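Local coordinates for protein dihydrodipicolinate synthase (Rhodopseudomonas palustris, PDB 3DZ1) that probably catalyses the formation of 4-hydroxy-tetrahydrodipicolinate, a step of lysine biosynthesis, as a tetrameric TIM-barrel lyase of the DapA family, at residues N243-D246 against A247-L251. Numbering follows the deposited sequence.
Sequences NLFD and AHLPL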
loop_
_atom_site.group_PDB
_atom_site.type_symbol
_atom_site.label_atom_id
_atom_site.label_comp_id
_atom_site.label_asym_id
_atom_site.label_seq_id
_atom_site.Cartn_x
_atom_site.Cartn_y
_atom_site.Cartn_z
ATOM N N ASN A 243 -25.132 -27.119 8.638
ATOM C CA ASN A 243 -25.598 -26.966 10.011
ATOM C C ASN A 243 -24.407 -26.925 10.961
ATOM O O ASN A 243 -24.344 -26.086 11.862
ATOM C CB ASN A 243 -26.528 -28.114 10.412
ATOM C CG ASN A 243 -27.895 -28.013 9.766
ATOM O OD1 ASN A 243 -28.268 -26.969 9.221
ATOM N ND2 ASN A 243 -28.659 -29.099 9.833
ATOM N N LEU A 244 -23.463 -27.834 10.750
ATOM C CA LEU A 244 -22.271 -27.908 11.585
ATOM C C LEU A 244 -21.390 -26.686 11.374
ATOM O O LEU A 244 -20.872 -26.111 12.332
ATOM C CB LEU A 244 -21.481 -29.182 11.273
ATOM C CG LEU A 244 -20.182 -29.385 12.060
ATOM C CD1 LEU A 244 -20.472 -29.357 13.558
ATOM C CD2 LEU A 244 -19.546 -30.710 11.655
ATOM N N PHE A 245 -21.223 -26.285 10.117
ATOM C CA PHE A 245 -20.411 -25.115 9.822
ATOM C C PHE A 245 -21.016 -23.890 10.514
ATOM O O PHE A 245 -20.321 -23.154 11.213
ATOM C CB PHE A 245 -20.341 -24.876 8.305
ATOM C CG PHE A 245 -19.510 -23.687 7.922
ATOM C CD1 PHE A 245 -18.118 -23.768 7.898
ATOM C CD2 PHE A 245 -20.116 -22.473 7.612
ATOM C CE1 PHE A 245 -17.344 -22.652 7.572
ATOM C CE2 PHE A 245 -19.352 -21.353 7.286
ATOM C CZ PHE A 245 -17.962 -21.445 7.265
ATOM N N ASP A 246 -22.318 -23.688 10.328
ATOM C CA ASP A 246 -23.016 -22.544 10.919
ATOM C C ASP A 246 -22.903 -22.472 12.434
ATOM O O ASP A 246 -22.932 -21.379 13.015
ATOM C CB ASP A 246 -24.498 -22.562 10.533
ATOM C CG ASP A 246 -24.723 -22.222 9.076
ATOM O OD1 ASP A 246 -23.737 -21.911 8.370
ATOM O OD2 ASP A 246 -25.890 -22.259 8.638
ATOM N N ALA A 247 -22.803 -23.633 13.074
ATOM C CA ALA A 247 -22.675 -23.690 14.520
ATOM C C ALA A 247 -21.297 -23.173 14.916
ATOM O O ALA A 247 -21.120 -22.599 15.989
ATOM C CB ALA A 247 -22.870 -25.127 15.013
ATOM N N HIS A 248 -20.322 -23.364 14.037
ATOM C CA HIS A 248 -18.963 -22.909 14.304
ATOM C C HIS A 248 -18.648 -21.523 13.758
ATOM O O HIS A 248 -17.699 -20.887 14.197
ATOM C CB HIS A 248 -17.962 -23.919 13.740
ATOM C CG HIS A 248 -17.802 -25.134 14.596
ATOM N ND1 HIS A 248 -16.848 -25.222 15.588
ATOM C CD2 HIS A 248 -18.532 -26.272 14.674
ATOM C CE1 HIS A 248 -17.000 -26.359 16.242
ATOM N NE2 HIS A 248 -18.016 -27.014 15.709
ATOM N N LEU A 249 -19.450 -21.043 12.818
ATOM C CA LEU A 249 -19.182 -19.743 12.212
ATOM C C LEU A 249 -18.975 -18.585 13.191
ATOM O O LEU A 249 -18.109 -17.737 12.971
ATOM C CB LEU A 249 -20.283 -19.396 11.205
ATOM C CG LEU A 249 -20.005 -18.163 10.341
ATOM C CD1 LEU A 249 -18.664 -18.318 9.627
ATOM C CD2 LEU A 249 -21.136 -17.987 9.334
ATOM N N PRO A 250 -19.763 -18.525 14.277
ATOM C CA PRO A 250 -19.565 -17.419 15.220
ATOM C C PRO A 250 -18.138 -17.385 15.767
ATOM O O PRO A 250 -17.532 -16.320 15.863
ATOM C CB PRO A 250 -20.600 -17.706 16.305
ATOM C CG PRO A 250 -21.723 -18.302 15.518
ATOM C CD PRO A 250 -20.982 -19.282 14.612
ATOM N N LEU A 251 -17.599 -18.551 16.117
ATOM C CA LEU A 251 -16.239 -18.627 16.648
ATOM C C LEU A 251 -15.222 -18.530 15.526
ATOM O O LEU A 251 -14.154 -17.948 15.696
ATOM C CB LEU A 251 -16.037 -19.924 17.437
ATOM C CG LEU A 251 -14.662 -20.112 18.083
ATOM C CD1 LEU A 251 -14.376 -18.960 19.038
ATOM C CD2 LEU A 251 -14.627 -21.451 18.818
#
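The imidazole of His248 turns an edge to the preceding helical turn: its CD2 lies 3.3 Å from the carbonyl O of Leu244, which sits in the ring plane. Leu244 runs alongside, pointing the same way, and its CD1 packs 3.8 Å from His248 CD2; Leu244 CG lies anti to its N (chi1 179°), bringing the methyl to the ring. On the far side of the ring, ND1 is hydrogen-bonded to Tyr220 OH, so an alanine in place of His248 would probably leave that hydroxyl without this partner and the Leu244 methyl without this ring beside it. The Phe245 ring meets Leu249 obliquely, CE2 lying 3.9 Å from Leu249 CD1. Ala247 N donates to Asn243 O at 3.1 Å, while Phe245 O receives weak, bent bonds from the N atoms of His248 and Leu249. Pro250 has no N-H to give, and its CD instead rests 3.3 Å from Asp246 O. Asp246 OD2 forms a salt bridge with Arg301 of the second subunit, where Leu249 also packs on its own counterpart. Leu244-His248 and Phe245-Leu249 are i to i+4 side-chain pairs of a proline-kinked alpha-helix, 238-255, one of the C-terminal helices beyond the barrel, which comes after helix 223-234 and joins the subunit interface.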